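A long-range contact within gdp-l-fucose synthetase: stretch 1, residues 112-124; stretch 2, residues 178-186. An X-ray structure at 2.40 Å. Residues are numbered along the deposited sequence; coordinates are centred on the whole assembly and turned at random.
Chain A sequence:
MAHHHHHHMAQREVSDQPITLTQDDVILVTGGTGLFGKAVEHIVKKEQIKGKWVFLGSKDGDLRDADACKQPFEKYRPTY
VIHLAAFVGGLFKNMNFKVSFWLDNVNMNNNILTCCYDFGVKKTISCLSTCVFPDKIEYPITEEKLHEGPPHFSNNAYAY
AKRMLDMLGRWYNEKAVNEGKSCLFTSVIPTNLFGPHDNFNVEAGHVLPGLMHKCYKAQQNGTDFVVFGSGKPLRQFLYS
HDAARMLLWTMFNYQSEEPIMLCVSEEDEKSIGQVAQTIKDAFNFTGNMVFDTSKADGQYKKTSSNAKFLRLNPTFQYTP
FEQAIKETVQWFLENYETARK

Stretch 1 (112-124) ILTCCYDFGVKKT
Stretch 2 (178-186) NEGKSCLFT

Paired parallel strands and a helix that precedes one of them pack by a simple principle: the backbones pair edge to edge, and the helix lies over one face of the sheet, where large side chains fill the gap. The contact between residues 112-124 and 178-186 of gdp-l-fucose synthetase is a compact example, burying 703 Å² over both sides.

The strongest polar links are between backbones. Extended residues Lys123 and Thr124 run parallel to Leu184 and Phe185, with CA atoms of Lys123 and Leu184 4.6 Å apart and those of Thr124 and Phe185 4.9 Å apart. Leu184 N donates to Lys122 O (2.8 Å, 163°), Thr124 N to Leu184 O (2.9 Å, 154°) and Thr186 N to Thr124 O (3.0 Å, 172°). Leu184 thus bonds through both its N and O to residues flanking Lys123, as parallel pairing requires. CA-H...O contacts supplement this ladder, the shortest from Lys123 CA to Leu184 O at 3.2 Å.

A second polar cluster gathers at the end of helix 112-118. Phe119 leaves helical geometry, and Gly120, at phi/psi 65/37, turns the chain toward the strand; Gly120 N bonds to Tyr117 O at 3.0 Å. The same carbonyl accepts a hydrogen bond from Lys181 NZ, 3.2 Å from Tyr117 O. Lys181 (chi1 m, chi2 t, chi3 109°, chi4 t) also brings its NZ over the face of the Tyr117 ring, 4.8 Å from the centroid and 24° off the normal, a cation-pi arrangement. Tyr117 (chi1 t, chi2 77°) extends its hydroxyl to Glu179, where OH donates a weak hydrogen bond to OE2 at 3.2 Å. Glu179 precedes Gly180, whose positive phi (68/16) belongs to a Schellman motif.

Packing spreads outward from the Tyr117 ring. Cys183 (chi1 m) places SG 5.0 Å from the centroid of the Tyr117 ring, obliquely, and 3.2 Å from Val121 O. Thr124 and Phe185 share the sheet face turned to the helix. Phe185 (chi1 m, chi2 80°) reaches helix residues one turn apart: its CE2 lies 3.6 Å from Leu113 CG and 3.7 Å from Cys116 CB, while its CZ lies 4.2 Å from Tyr117 CB. Thr124 (chi1 m) packs beside the ring, CB to Phe185 CD2 3.9 Å. The helix axis runs nearly antiparallel to strand 184-186 (157°), approaching it to 10.3 Å, a gap the phenylalanine helps fill. On the other face, Lys123 and Leu184, both chi1 t, meet loosely, CE to CD2 4.1 Å.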

# COMPACT_ATOMS: atom_id res chain seq x y z
N ILE A 112 2.51 -14.75 3.59
CA ILE A 112 3.69 -15.26 4.29
C ILE A 112 3.76 -14.71 5.72
O ILE A 112 3.95 -15.46 6.68
CB ILE A 112 4.97 -14.95 3.50
CG1 ILE A 112 5.02 -15.77 2.22
CG2 ILE A 112 6.21 -15.33 4.29
CD1 ILE A 112 5.23 -17.23 2.48
N LEU A 113 3.59 -13.39 5.88
CA LEU A 113 3.63 -12.81 7.23
C LEU A 113 2.47 -13.31 8.08
O LEU A 113 2.64 -13.56 9.28
CB LEU A 113 3.61 -11.28 7.19
CG LEU A 113 5.02 -10.65 7.18
CD1 LEU A 113 5.86 -11.21 6.03
CD2 LEU A 113 4.97 -9.13 7.11
N THR A 114 1.29 -13.48 7.49
CA THR A 114 0.19 -14.05 8.24
C THR A 114 0.50 -15.48 8.68
O THR A 114 0.26 -15.85 9.83
CB THR A 114 -1.11 -13.98 7.43
OG1 THR A 114 -1.47 -12.60 7.23
CG2 THR A 114 -2.24 -14.65 8.16
N CYS A 115 1.05 -16.30 7.79
CA CYS A 115 1.48 -17.62 8.22
C CYS A 115 2.55 -17.53 9.30
O CYS A 115 2.59 -18.36 10.21
CB CYS A 115 2.01 -18.43 7.03
SG CYS A 115 0.73 -19.08 6.01
N CYS A 116 3.45 -16.56 9.19
CA CYS A 116 4.50 -16.44 10.19
C CYS A 116 3.90 -16.20 11.56
O CYS A 116 4.36 -16.78 12.56
CB CYS A 116 5.46 -15.32 9.83
SG CYS A 116 6.52 -15.76 8.49
N TYR A 117 2.89 -15.35 11.63
CA TYR A 117 2.26 -15.05 12.91
C TYR A 117 1.45 -16.23 13.42
O TYR A 117 1.61 -16.66 14.57
CB TYR A 117 1.39 -13.81 12.76
CG TYR A 117 0.95 -13.33 14.10
CD1 TYR A 117 1.82 -12.61 14.90
CD2 TYR A 117 -0.31 -13.64 14.60
CE1 TYR A 117 1.44 -12.18 16.17
CE2 TYR A 117 -0.71 -13.21 15.86
CZ TYR A 117 0.17 -12.49 16.64
OH TYR A 117 -0.21 -12.06 17.89
N ASP A 118 0.58 -16.79 12.56
CA ASP A 118 -0.32 -17.85 13.02
C ASP A 118 0.44 -19.08 13.50
O ASP A 118 -0.02 -19.77 14.41
CB ASP A 118 -1.30 -18.24 11.92
CG ASP A 118 -2.33 -17.16 11.63
OD1 ASP A 118 -2.39 -16.15 12.36
OD2 ASP A 118 -3.10 -17.34 10.66
N PHE A 119 1.57 -19.39 12.89
CA PHE A 119 2.35 -20.56 13.27
C PHE A 119 3.45 -20.24 14.26
O PHE A 119 4.29 -21.11 14.54
CB PHE A 119 2.95 -21.20 12.02
CG PHE A 119 1.96 -21.99 11.21
CD1 PHE A 119 1.14 -21.36 10.30
CD2 PHE A 119 1.86 -23.36 11.35
CE1 PHE A 119 0.24 -22.08 9.55
CE2 PHE A 119 0.96 -24.09 10.61
CZ PHE A 119 0.15 -23.44 9.70
N GLY A 120 3.44 -19.04 14.83
CA GLY A 120 4.35 -18.68 15.91
C GLY A 120 5.83 -18.64 15.58
O GLY A 120 6.65 -19.02 16.43
N VAL A 121 6.19 -18.20 14.38
CA VAL A 121 7.61 -18.04 14.05
C VAL A 121 8.21 -17.01 15.00
O VAL A 121 7.60 -15.96 15.27
CB VAL A 121 7.75 -17.61 12.59
CG1 VAL A 121 9.20 -17.32 12.26
CG2 VAL A 121 7.18 -18.70 11.67
N LYS A 122 9.38 -17.32 15.55
CA LYS A 122 9.99 -16.42 16.53
C LYS A 122 10.44 -15.12 15.88
O LYS A 122 10.10 -14.03 16.35
CB LYS A 122 11.17 -17.09 17.25
CG LYS A 122 10.83 -18.33 18.09
CD LYS A 122 12.11 -18.91 18.72
CE LYS A 122 11.84 -19.92 19.84
NZ LYS A 122 11.18 -21.16 19.35
N LYS A 123 11.13 -15.22 14.74
CA LYS A 123 11.63 -14.05 14.04
C LYS A 123 11.50 -14.27 12.53
O LYS A 123 11.79 -15.36 12.03
CB LYS A 123 13.08 -13.74 14.40
CG LYS A 123 13.54 -12.37 13.93
CD LYS A 123 15.05 -12.21 14.01
CE LYS A 123 15.51 -11.85 15.39
NZ LYS A 123 16.95 -11.42 15.41
N THR A 124 11.02 -13.25 11.83
CA THR A 124 10.83 -13.27 10.38
C THR A 124 11.58 -12.09 9.79
O THR A 124 11.44 -10.97 10.28
CB THR A 124 9.33 -13.23 10.03
OG1 THR A 124 8.72 -14.45 10.45
CG2 THR A 124 9.08 -13.02 8.52
N ASN A 178 0.44 -7.14 21.85
CA ASN A 178 -0.85 -7.14 22.51
C ASN A 178 -1.31 -8.54 22.88
O ASN A 178 -1.96 -8.73 23.91
CB ASN A 178 -1.87 -6.41 21.65
CG ASN A 178 -1.68 -4.91 21.69
OD1 ASN A 178 -1.84 -4.28 22.74
ND2 ASN A 178 -1.30 -4.32 20.55
N GLU A 179 -0.96 -9.53 22.08
CA GLU A 179 -1.38 -10.89 22.40
C GLU A 179 -0.36 -11.63 23.25
O GLU A 179 -0.62 -12.78 23.63
CB GLU A 179 -1.61 -11.65 21.11
CG GLU A 179 -3.02 -12.09 20.89
CD GLU A 179 -3.30 -12.26 19.44
OE1 GLU A 179 -3.79 -11.29 18.84
OE2 GLU A 179 -2.99 -13.33 18.87
N GLY A 180 0.74 -10.99 23.61
CA GLY A 180 1.77 -11.66 24.37
C GLY A 180 2.50 -12.74 23.62
O GLY A 180 3.15 -13.58 24.25
N LYS A 181 2.40 -12.77 22.29
CA LYS A 181 3.18 -13.70 21.50
C LYS A 181 4.60 -13.17 21.32
O LYS A 181 4.83 -11.95 21.33
CB LYS A 181 2.55 -13.95 20.13
CG LYS A 181 1.41 -14.95 20.15
CD LYS A 181 0.89 -15.26 18.74
CE LYS A 181 1.26 -16.68 18.29
NZ LYS A 181 0.26 -17.28 17.35
N SER A 182 5.55 -14.09 21.17
CA SER A 182 6.96 -13.75 20.97
C SER A 182 7.26 -13.90 19.48
O SER A 182 7.80 -14.91 19.01
CB SER A 182 7.86 -14.62 21.83
OG SER A 182 7.73 -14.28 23.20
N CYS A 183 6.86 -12.88 18.72
CA CYS A 183 7.05 -12.85 17.28
C CYS A 183 7.66 -11.51 16.91
O CYS A 183 7.08 -10.46 17.20
CB CYS A 183 5.73 -13.03 16.53
SG CYS A 183 5.05 -14.65 16.68
N LEU A 184 8.82 -11.55 16.26
CA LEU A 184 9.46 -10.34 15.77
C LEU A 184 9.48 -10.38 14.25
O LEU A 184 9.80 -11.41 13.64
CB LEU A 184 10.88 -10.20 16.34
CG LEU A 184 11.61 -8.92 15.89
CD1 LEU A 184 10.79 -7.66 16.20
CD2 LEU A 184 13.00 -8.83 16.51
N PHE A 185 9.11 -9.25 13.65
CA PHE A 185 9.13 -9.04 12.21
C PHE A 185 10.07 -7.88 11.93
O PHE A 185 9.91 -6.80 12.51
CB PHE A 185 7.72 -8.73 11.67
CG PHE A 185 6.78 -9.90 11.72
CD1 PHE A 185 6.14 -10.24 12.89
CD2 PHE A 185 6.52 -10.64 10.57
CE1 PHE A 185 5.30 -11.32 12.93
CE2 PHE A 185 5.66 -11.72 10.61
CZ PHE A 185 5.05 -12.07 11.77
N THR A 186 11.05 -8.10 11.07
CA THR A 186 11.89 -6.99 10.63
C THR A 186 12.27 -7.24 9.17
O THR A 186 11.72 -8.13 8.51
CB THR A 186 13.09 -6.82 11.56
OG1 THR A 186 13.82 -5.66 11.17
CG2 THR A 186 14.00 -8.05 11.52